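Local coordinates for protein neurotoxin (Clostridium botulinum, PDB 2QN0) that is the zinc protease light chain of botulinum neurotoxin type C1 and probably cleaves neuronal SNARE proteins, with a dual substrate specificity, at residues Leu200-Val209 and Gln370-Thr381; Ser215-Pro223 and Val408-Ser416. All coordinates share one frame; numbering follows the deposited sequence.

Interaction 1 (Leu200-Val209 and Gln370-Thr381); sequences LTYSNATNDV and QNRKIYLSNVYT
The carboxamide of Gln370 and the backbone of Asn207 clasp each other at one end. Gln370 OE1 takes the N-H of Asn207 in its carbonyl plane, on a lone pair, at 3.0 Å, while Gln370 NE2 returns an almost straight bond (174°) to Asn207 O. The bend at chi2 (62°) brings the Gln370 amide round to Asn207. The two side chains run past each other in opposite senses, amide planes 36° apart. Asn207 ND2 reaches OE1 from above the carbonyl plane, and Asn371 N adds a third donor, a grip that should fix the rotation of the amide. Beside it the backbones form a single bridge, Ala205 with Arg372, carried by Lys373 N to Asn204 O (2.9 Å) and Thr206 N to Asn371 O.

Midway, the phenol of Tyr202 lies against the chain from Gln370 to Arg372. Arg372 CB stands over the ring face, 4.3 Å from the centroid, in a CH-pi contact, whereas Gln370 CG meets the ring at its edge. At the far end Thr201 OG1 donates to Thr381 O (2.8 Å) from well above the carbonyl plane, and Tyr380 presents its ring edge to Ser203, their hydroxyls hydrogen-bonded at 2.8 Å. Leu200 CG presses on Val379 CG1 at 3.5 Å, tight for two carbons.

Arg372 NE is salt-bridged to Glu360, and the Arg372 side chain comes to about 6 Å from the zinc ion, touching His229, a zinc ligand on the HExxH helix 223-238, and Phe273 on helix 267-273. Strand 201-202 pairs with strand 219-220.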
loop_
_atom_site.group_PDB
_atom_site.type_symbol
_atom_site.label_atom_id
_atom_site.label_comp_id
_atom_site.label_asym_id
_atom_site.label_seq_id
_atom_site.Cartn_x
_atom_site.Cartn_y
_atom_site.Cartn_z
ATOM N N LEU A 200 -15.761 1.401 1.818
ATOM C CA LEU A 200 -16.347 2.657 1.382
ATOM C C LEU A 200 -17.534 2.303 0.483
ATOM O O LEU A 200 -17.487 1.310 -0.248
ATOM C CB LEU A 200 -15.277 3.446 0.613
ATOM C CG LEU A 200 -15.561 4.725 -0.176
ATOM C CD1 LEU A 200 -14.254 5.511 -0.326
ATOM C CD2 LEU A 200 -16.141 4.383 -1.540
ATOM N N THR A 201 -18.605 3.093 0.554
ATOM C CA THR A 201 -19.788 2.847 -0.270
ATOM C C THR A 201 -20.020 4.007 -1.236
ATOM O O THR A 201 -19.679 5.152 -0.933
ATOM C CB THR A 201 -21.046 2.637 0.599
ATOM O OG1 THR A 201 -21.216 3.753 1.478
ATOM C CG2 THR A 201 -20.905 1.359 1.429
ATOM N N TYR A 202 -20.614 3.707 -2.386
ATOM C CA TYR A 202 -20.842 4.709 -3.427
ATOM C C TYR A 202 -21.988 4.302 -4.350
ATOM O O TYR A 202 -22.447 3.158 -4.312
ATOM C CB TYR A 202 -19.564 4.831 -4.259
ATOM C CG TYR A 202 -19.126 3.476 -4.779
ATOM C CD1 TYR A 202 -19.644 2.961 -5.971
ATOM C CD2 TYR A 202 -18.310 2.648 -4.008
ATOM C CE1 TYR A 202 -19.374 1.656 -6.372
ATOM C CE2 TYR A 202 -18.035 1.336 -4.401
ATOM C CZ TYR A 202 -18.575 0.847 -5.578
ATOM O OH TYR A 202 -18.359 -0.464 -5.943
ATOM N N SER A 203 -22.437 5.240 -5.184
ATOM C CA SER A 203 -23.498 4.978 -6.155
ATOM C C SER A 203 -23.023 5.373 -7.557
ATOM O O SER A 203 -23.570 4.912 -8.560
ATOM C CB SER A 203 -24.779 5.742 -5.796
ATOM O OG SER A 203 -24.570 7.142 -5.760
ATOM N N ASN A 204 -22.004 6.228 -7.622
ATOM C CA ASN A 204 -21.438 6.664 -8.901
ATOM C C ASN A 204 -20.384 5.613 -9.227
ATOM O O ASN A 204 -19.213 5.766 -8.878
ATOM C CB ASN A 204 -20.792 8.048 -8.748
ATOM C CG ASN A 204 -20.159 8.548 -10.032
ATOM O OD1 ASN A 204 -20.406 8.016 -11.114
ATOM N ND2 ASN A 204 -19.343 9.590 -9.918
ATOM N N ALA A 205 -20.824 4.548 -9.896
ATOM C CA ALA A 205 -19.975 3.405 -10.222
ATOM C C ALA A 205 -19.552 3.246 -11.677
ATOM O O ALA A 205 -20.137 3.837 -12.581
ATOM C CB ALA A 205 -20.669 2.128 -9.753
ATOM N N THR A 206 -18.539 2.411 -11.894
ATOM C CA THR A 206 -18.013 2.174 -13.234
ATOM C C THR A 206 -18.913 1.326 -14.118
ATOM O O THR A 206 -19.009 1.568 -15.319
ATOM C CB THR A 206 -16.631 1.487 -13.187
ATOM O OG1 THR A 206 -16.744 0.229 -12.512
ATOM C CG2 THR A 206 -15.627 2.362 -12.464
ATOM N N ASN A 207 -19.568 0.332 -13.526
ATOM C CA ASN A 207 -20.436 -0.558 -14.284
ATOM C C ASN A 207 -21.914 -0.198 -14.218
ATOM O O ASN A 207 -22.502 -0.115 -13.141
ATOM C CB ASN A 207 -20.249 -2.000 -13.805
ATOM C CG ASN A 207 -18.871 -2.547 -14.130
ATOM O OD1 ASN A 207 -18.574 -2.859 -15.279
ATOM N ND2 ASN A 207 -18.023 -2.651 -13.118
ATOM N N ASP A 208 -22.507 0.010 -15.388
ATOM C CA ASP A 208 -23.923 0.330 -15.494
ATOM C C ASP A 208 -24.675 -0.960 -15.160
ATOM O O ASP A 208 -24.341 -2.021 -15.687
ATOM C CB ASP A 208 -24.237 0.755 -16.933
ATOM C CG ASP A 208 -25.665 1.250 -17.111
ATOM O OD1 ASP A 208 -26.541 0.899 -16.294
ATOM O OD2 ASP A 208 -25.912 1.984 -18.090
ATOM N N VAL A 209 -25.665 -0.883 -14.273
ATOM C CA VAL A 209 -26.449 -2.066 -13.929
ATOM C C VAL A 209 -27.928 -1.864 -14.263
ATOM O O VAL A 209 -28.802 -2.523 -13.698
ATOM C CB VAL A 209 -26.298 -2.470 -12.433
ATOM C CG1 VAL A 209 -24.878 -2.964 -12.171
ATOM C CG2 VAL A 209 -26.635 -1.297 -11.523
ATOM N N GLN A 370 -17.546 -4.407 -9.203
ATOM C CA GLN A 370 -18.124 -3.074 -9.274
ATOM C C GLN A 370 -17.174 -2.188 -8.482
ATOM O O GLN A 370 -16.542 -2.650 -7.533
ATOM C CB GLN A 370 -19.508 -3.064 -8.615
ATOM C CG GLN A 370 -20.226 -1.718 -8.653
ATOM C CD GLN A 370 -20.510 -1.252 -10.070
ATOM O OE1 GLN A 370 -19.589 -0.957 -10.833
ATOM N NE2 GLN A 370 -21.793 -1.189 -10.433
ATOM N N ASN A 371 -17.062 -0.922 -8.867
ATOM C CA ASN A 371 -16.182 -0.015 -8.146
ATOM C C ASN A 371 -16.559 1.433 -8.420
ATOM O O ASN A 371 -17.297 1.725 -9.360
ATOM C CB ASN A 371 -14.718 -0.258 -8.545
ATOM C CG ASN A 371 -13.738 0.451 -7.622
ATOM O OD1 ASN A 371 -13.898 0.426 -6.402
ATOM N ND2 ASN A 371 -12.709 1.070 -8.198
ATOM N N ARG A 372 -16.053 2.335 -7.586
ATOM C CA ARG A 372 -16.329 3.753 -7.755
ATOM C C ARG A 372 -15.822 4.174 -9.129
ATOM O O ARG A 372 -14.799 3.679 -9.598
ATOM C CB ARG A 372 -15.631 4.556 -6.653
ATOM C CG ARG A 372 -14.142 4.262 -6.501
ATOM C CD ARG A 372 -13.562 4.983 -5.287
ATOM N NE ARG A 372 -12.172 4.606 -5.030
ATOM C CZ ARG A 372 -11.465 5.026 -3.984
ATOM N NH1 ARG A 372 -12.015 5.841 -3.093
ATOM N NH2 ARG A 372 -10.207 4.625 -3.824
ATOM N N LYS A 373 -16.549 5.074 -9.782
ATOM C CA LYS A 373 -16.164 5.542 -11.105
ATOM C C LYS A 373 -14.968 6.491 -11.044
ATOM O O LYS A 373 -14.137 6.514 -11.954
ATOM C CB LYS A 373 -17.345 6.242 -11.772
ATOM C CG LYS A 373 -17.089 6.645 -13.215
ATOM C CD LYS A 373 -18.340 7.241 -13.831
ATOM C CE LYS A 373 -18.109 7.636 -15.279
ATOM N NZ LYS A 373 -19.341 8.232 -15.871
ATOM N N ILE A 374 -14.901 7.278 -9.977
ATOM C CA ILE A 374 -13.807 8.226 -9.778
ATOM C C ILE A 374 -13.340 8.164 -8.333
ATOM O O ILE A 374 -14.086 7.743 -7.448
ATOM C CB ILE A 374 -14.236 9.685 -10.087
ATOM C CG1 ILE A 374 -15.542 10.014 -9.365
ATOM C CG2 ILE A 374 -14.364 9.883 -11.594
ATOM C CD1 ILE A 374 -15.944 11.481 -9.465
ATOM N N TYR A 375 -12.104 8.587 -8.095
ATOM C CA TYR A 375 -11.547 8.575 -6.748
ATOM C C TYR A 375 -12.389 9.436 -5.804
ATOM O O TYR A 375 -12.564 9.101 -4.633
ATOM C CB TYR A 375 -10.106 9.089 -6.772
ATOM C CG TYR A 375 -9.452 9.125 -5.411
ATOM C CD1 TYR A 375 -9.109 7.946 -4.748
ATOM C CD2 TYR A 375 -9.186 10.340 -4.777
ATOM C CE1 TYR A 375 -8.514 7.978 -3.481
ATOM C CE2 TYR A 375 -8.591 10.381 -3.517
ATOM C CZ TYR A 375 -8.259 9.196 -2.875
ATOM O OH TYR A 375 -7.670 9.231 -1.631
ATOM N N LEU A 376 -12.913 10.547 -6.314
ATOM C CA LEU A 376 -13.724 11.441 -5.492
ATOM C C LEU A 376 -15.230 11.184 -5.568
ATOM O O LEU A 376 -16.027 12.105 -5.385
ATOM C CB LEU A 376 -13.432 12.903 -5.855
ATOM C CG LEU A 376 -11.996 13.369 -5.588
ATOM C CD1 LEU A 376 -11.855 14.838 -5.990
ATOM C CD2 LEU A 376 -11.651 13.174 -4.114
ATOM N N SER A 377 -15.620 9.943 -5.847
ATOM C CA SER A 377 -17.041 9.601 -5.899
ATOM C C SER A 377 -17.632 9.932 -4.538
ATOM O O SER A 377 -16.967 9.764 -3.515
ATOM C CB SER A 377 -17.242 8.100 -6.159
ATOM O OG SER A 377 -17.107 7.762 -7.532
ATOM N N ASN A 378 -18.871 10.413 -4.514
ATOM C CA ASN A 378 -19.501 10.716 -3.237
ATOM C C ASN A 378 -19.609 9.392 -2.491
ATOM O O ASN A 378 -19.765 8.342 -3.110
ATOM C CB ASN A 378 -20.891 11.307 -3.444
ATOM C CG ASN A 378 -20.857 12.614 -4.199
ATOM O OD1 ASN A 378 -19.884 13.364 -4.114
ATOM N ND2 ASN A 378 -21.925 12.903 -4.931
ATOM N N VAL A 379 -19.515 9.435 -1.170
ATOM C CA VAL A 379 -19.600 8.212 -0.388
ATOM C C VAL A 379 -20.755 8.249 0.599
ATOM O O VAL A 379 -21.288 9.311 0.918
ATOM C CB VAL A 379 -18.282 7.935 0.368
ATOM C CG1 VAL A 379 -17.141 7.776 -0.635
ATOM C CG2 VAL A 379 -17.981 9.066 1.338
ATOM N N TYR A 380 -21.144 7.073 1.069
ATOM C CA TYR A 380 -22.244 6.952 2.014
ATOM C C TYR A 380 -21.731 6.282 3.278
ATOM O O TYR A 380 -20.532 6.308 3.549
ATOM C CB TYR A 380 -23.367 6.133 1.381
ATOM C CG TYR A 380 -23.889 6.751 0.107
ATOM C CD1 TYR A 380 -24.757 7.842 0.142
ATOM C CD2 TYR A 380 -23.486 6.271 -1.138
ATOM C CE1 TYR A 380 -25.213 8.439 -1.033
ATOM C CE2 TYR A 380 -23.932 6.861 -2.318
ATOM C CZ TYR A 380 -24.795 7.942 -2.260
ATOM O OH TYR A 380 -25.239 8.520 -3.426
ATOM N N THR A 381 -22.624 5.685 4.061
ATOM C CA THR A 381 -22.181 5.038 5.288
ATOM C C THR A 381 -21.361 3.799 4.951
ATOM O O THR A 381 -21.778 2.972 4.144
ATOM C CB THR A 381 -23.372 4.618 6.175
ATOM O OG1 THR A 381 -24.208 5.755 6.416
ATOM C CG2 THR A 381 -22.872 4.087 7.512
HETATM O O HOH W 1 -18.267 5.112 2.678
HETATM O O HOH W 2 -21.232 7.866 -5.294
HETATM O O HOH W 3 -22.834 10.025 -6.103
HETATM O O HOH W 4 -19.904 11.069 -7.192
HETATM O O HOH W 5 -20.662 9.992 -13.724
#

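Interaction 2 (Ser215-Pro223 and Val408-Ser416); sequences SKSEFCMDP and VLFMGQNLS
Phe219 and Asn414 face each other at a single backbone bridge, the close-packed heart of this contact. Cys220 N donates to Gln413 O in the carbonyl plane at 3.0 Å, and Leu415 N donates to Glu218 O. The same Gln413 O receives a CA-H...O contact from Phe219 CA at 3.1 Å. The Phe219 ring turns its edge to Phe410 O, and Phe219 CE1 lies 3.8 Å from Asn414 CB; ring and Asn414 amide planes stand 57° apart. Leu415 CD1 packs on Cys220 CB, and Leu415 CD2 approaches Glu218 OE1.

The extended side chain of Gln413 runs alongside Cys220 and bonds through NE2 to Cys220 O (3.1 Å); NE2 also reaches Gln370 O, and OE1 is held by Asn400. A short 3-10 turn ends at Gln413, and Asn414 follows with an Asx turn, OD1 accepting from Ser416 N. In this zinc protease fold the loop lies alongside strand 219-220, which pairs with strand 201-202.

Toward Ser217 and Ser416 the contact becomes looser and wetter. With CG anti to the backbone N (chi1 -167°), Asn414 sends ND2 to Ser217 OG at 3.1 Å, an oxygen also bonded to Glu211. One water joins Ser217 OG and Ser416 OG, and another accepts from Glu218 N and donates to Asn414 OD1.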
loop_
_atom_site.group_PDB
_atom_site.type_symbol
_atom_site.label_atom_id
_atom_site.label_comp_id
_atom_site.label_asym_id
_atom_site.label_seq_id
_atom_site.Cartn_x
_atom_site.Cartn_y
_atom_site.Cartn_z
ATOM N N SER A 215 -33.784 4.759 -9.404
ATOM C CA SER A 215 -32.998 5.061 -8.214
ATOM C C SER A 215 -31.796 4.124 -8.216
ATOM O O SER A 215 -31.953 2.904 -8.239
ATOM C CB SER A 215 -33.839 4.841 -6.956
ATOM O OG SER A 215 -33.174 5.336 -5.806
ATOM N N LYS A 216 -30.594 4.691 -8.201
ATOM C CA LYS A 216 -29.379 3.882 -8.230
ATOM C C LYS A 216 -29.024 3.245 -6.891
ATOM O O LYS A 216 -29.159 3.862 -5.834
ATOM C CB LYS A 216 -28.208 4.727 -8.738
ATOM C CG LYS A 216 -28.446 5.279 -10.138
ATOM C CD LYS A 216 -27.294 6.141 -10.629
ATOM C CE LYS A 216 -26.055 5.314 -10.925
ATOM N NZ LYS A 216 -24.966 6.167 -11.489
ATOM N N SER A 217 -28.573 1.996 -6.948
ATOM C CA SER A 217 -28.188 1.259 -5.753
ATOM C C SER A 217 -26.848 1.731 -5.214
ATOM O O SER A 217 -26.026 2.283 -5.950
ATOM C CB SER A 217 -28.058 -0.237 -6.062
ATOM O OG SER A 217 -29.284 -0.810 -6.471
ATOM N N GLU A 218 -26.639 1.516 -3.920
ATOM C CA GLU A 218 -25.366 1.839 -3.295
ATOM C C GLU A 218 -24.594 0.523 -3.351
ATOM O O GLU A 218 -25.175 -0.546 -3.163
ATOM C CB GLU A 218 -25.565 2.264 -1.843
ATOM C CG GLU A 218 -26.050 3.691 -1.680
ATOM C CD GLU A 218 -26.290 4.053 -0.229
ATOM O OE1 GLU A 218 -25.549 3.549 0.639
ATOM O OE2 GLU A 218 -27.210 4.853 0.041
ATOM N N PHE A 219 -23.298 0.604 -3.633
ATOM C CA PHE A 219 -22.437 -0.574 -3.719
ATOM C C PHE A 219 -21.274 -0.362 -2.765
ATOM O O PHE A 219 -20.989 0.768 -2.370
ATOM C CB PHE A 219 -21.874 -0.724 -5.138
ATOM C CG PHE A 219 -22.869 -1.220 -6.152
ATOM C CD1 PHE A 219 -23.065 -2.584 -6.343
ATOM C CD2 PHE A 219 -23.583 -0.321 -6.943
ATOM C CE1 PHE A 219 -23.953 -3.048 -7.314
ATOM C CE2 PHE A 219 -24.473 -0.774 -7.913
ATOM C CZ PHE A 219 -24.659 -2.141 -8.101
ATOM N N CYS A 220 -20.601 -1.445 -2.392
ATOM C CA CYS A 220 -19.445 -1.333 -1.515
ATOM C C CYS A 220 -18.200 -1.555 -2.367
ATOM O O CYS A 220 -18.283 -2.093 -3.472
ATOM C CB CYS A 220 -19.496 -2.402 -0.420
ATOM S SG CYS A 220 -19.310 -4.099 -1.050
ATOM N N MET A 221 -17.049 -1.107 -1.877
ATOM C CA MET A 221 -15.807 -1.350 -2.597
ATOM C C MET A 221 -15.358 -2.747 -2.179
ATOM O O MET A 221 -15.531 -3.134 -1.023
ATOM C CB MET A 221 -14.719 -0.350 -2.190
ATOM C CG MET A 221 -14.692 0.932 -3.005
ATOM S SD MET A 221 -13.206 1.875 -2.618
ATOM C CE MET A 221 -11.984 0.946 -3.526
ATOM N N ASP A 222 -14.804 -3.508 -3.114
ATOM C CA ASP A 222 -14.307 -4.834 -2.780
ATOM C C ASP A 222 -13.018 -4.589 -1.995
ATOM O O ASP A 222 -12.163 -3.801 -2.415
ATOM C CB ASP A 222 -13.995 -5.628 -4.051
ATOM C CG ASP A 222 -13.572 -7.063 -3.756
ATOM O OD1 ASP A 222 -12.766 -7.266 -2.828
ATOM O OD2 ASP A 222 -14.042 -7.985 -4.456
ATOM N N PRO A 223 -12.868 -5.242 -0.834
ATOM C CA PRO A 223 -11.671 -5.076 -0.010
ATOM C C PRO A 223 -10.345 -5.208 -0.760
ATOM O O PRO A 223 -9.368 -4.546 -0.396
ATOM C CB PRO A 223 -11.837 -6.158 1.054
ATOM C CG PRO A 223 -13.310 -6.175 1.257
ATOM C CD PRO A 223 -13.848 -6.114 -0.159
ATOM N N VAL A 408 -24.872 -12.023 -10.478
ATOM C CA VAL A 408 -25.442 -11.232 -11.564
ATOM C C VAL A 408 -25.439 -9.747 -11.215
ATOM O O VAL A 408 -25.860 -9.351 -10.129
ATOM C CB VAL A 408 -26.893 -11.670 -11.880
ATOM C CG1 VAL A 408 -27.451 -10.845 -13.029
ATOM C CG2 VAL A 408 -26.918 -13.151 -12.241
ATOM N N LEU A 409 -24.953 -8.935 -12.148
ATOM C CA LEU A 409 -24.881 -7.488 -11.970
ATOM C C LEU A 409 -24.303 -7.061 -10.624
ATOM O O LEU A 409 -24.818 -6.151 -9.970
ATOM C CB LEU A 409 -26.265 -6.858 -12.173
ATOM C CG LEU A 409 -26.834 -7.003 -13.591
ATOM C CD1 LEU A 409 -28.198 -6.338 -13.676
ATOM C CD2 LEU A 409 -25.875 -6.379 -14.594
ATOM N N PHE A 410 -23.233 -7.734 -10.213
ATOM C CA PHE A 410 -22.542 -7.410 -8.970
ATOM C C PHE A 410 -23.437 -7.320 -7.736
ATOM O O PHE A 410 -23.154 -6.552 -6.818
ATOM C CB PHE A 410 -21.791 -6.084 -9.158
ATOM C CG PHE A 410 -21.053 -5.997 -10.462
ATOM C CD1 PHE A 410 -19.851 -6.675 -10.642
ATOM C CD2 PHE A 410 -21.587 -5.285 -11.531
ATOM C CE1 PHE A 410 -19.193 -6.647 -11.870
ATOM C CE2 PHE A 410 -20.937 -5.251 -12.763
ATOM C CZ PHE A 410 -19.737 -5.935 -12.932
ATOM N N MET A 411 -24.505 -8.111 -7.698
ATOM C CA MET A 411 -25.410 -8.076 -6.553
ATOM C C MET A 411 -24.728 -8.306 -5.210
ATOM O O MET A 411 -25.191 -7.809 -4.181
ATOM C CB MET A 411 -26.539 -9.095 -6.735
ATOM C CG MET A 411 -27.756 -8.528 -7.432
ATOM S SD MET A 411 -29.095 -9.726 -7.557
ATOM C CE MET A 411 -29.186 -9.927 -9.326
ATOM N N GLY A 412 -23.630 -9.057 -5.212
ATOM C CA GLY A 412 -22.922 -9.313 -3.968
ATOM C C GLY A 412 -22.402 -8.041 -3.316
ATOM O O GLY A 412 -22.230 -7.977 -2.096
ATOM N N GLN A 413 -22.148 -7.026 -4.137
ATOM C CA GLN A 413 -21.643 -5.743 -3.649
ATOM C C GLN A 413 -22.760 -4.721 -3.466
ATOM O O GLN A 413 -22.520 -3.606 -2.998
ATOM C CB GLN A 413 -20.617 -5.181 -4.631
ATOM C CG GLN A 413 -19.301 -5.931 -4.675
ATOM C CD GLN A 413 -18.405 -5.418 -5.782
ATOM O OE1 GLN A 413 -18.378 -5.970 -6.885
ATOM N NE2 GLN A 413 -17.686 -4.337 -5.502
ATOM N N ASN A 414 -23.977 -5.109 -3.835
ATOM C CA ASN A 414 -25.147 -4.240 -3.738
ATOM C C ASN A 414 -25.704 -4.264 -2.314
ATOM O O ASN A 414 -26.224 -5.288 -1.860
ATOM C CB ASN A 414 -26.205 -4.718 -4.735
ATOM C CG ASN A 414 -27.318 -3.714 -4.935
ATOM O OD1 ASN A 414 -27.836 -3.155 -3.976
ATOM N ND2 ASN A 414 -27.699 -3.490 -6.189
ATOM N N LEU A 415 -25.605 -3.134 -1.616
ATOM C CA LEU A 415 -26.070 -3.043 -0.234
ATOM C C LEU A 415 -27.497 -3.511 0.032
ATOM O O LEU A 415 -27.770 -4.089 1.080
ATOM C CB LEU A 415 -25.914 -1.613 0.292
ATOM C CG LEU A 415 -24.561 -1.244 0.910
ATOM C CD1 LEU A 415 -23.457 -1.474 -0.098
ATOM C CD2 LEU A 415 -24.585 0.211 1.364
ATOM N N SER A 416 -28.408 -3.268 -0.898
ATOM C CA SER A 416 -29.791 -3.672 -0.669
ATOM C C SER A 416 -30.108 -5.084 -1.149
ATOM O O SER A 416 -31.243 -5.540 -1.023
ATOM C CB SER A 416 -30.750 -2.688 -1.335
ATOM O OG SER A 416 -30.821 -2.928 -2.725
HETATM O O HOH W 6 -31.695 -2.791 -5.421
HETATM O O HOH W 7 -28.133 -0.555 -2.488
#

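Overall arrangement
The two interactions lie side by side, their centres about 9 Å apart and on the same side of the chain's centre. Strands 201-202 and 219-220, which follow each other in sequence, pair as a two-stranded antiparallel sheet, and each interaction has one segment that contains a strand of this pair. Their partners come much later, in loops on either side of strand 383-384, so the segments alternate along the chain: 200-209, 215-223, 370-381, 408-416. A probable hydrogen bond from Phe219 N to Tyr202 O ties the contacts together. Interaction 1 approaches the zinc through Arg372, while 215-223 leads into helix 223-238, which carries the zinc ligands His229 and His233.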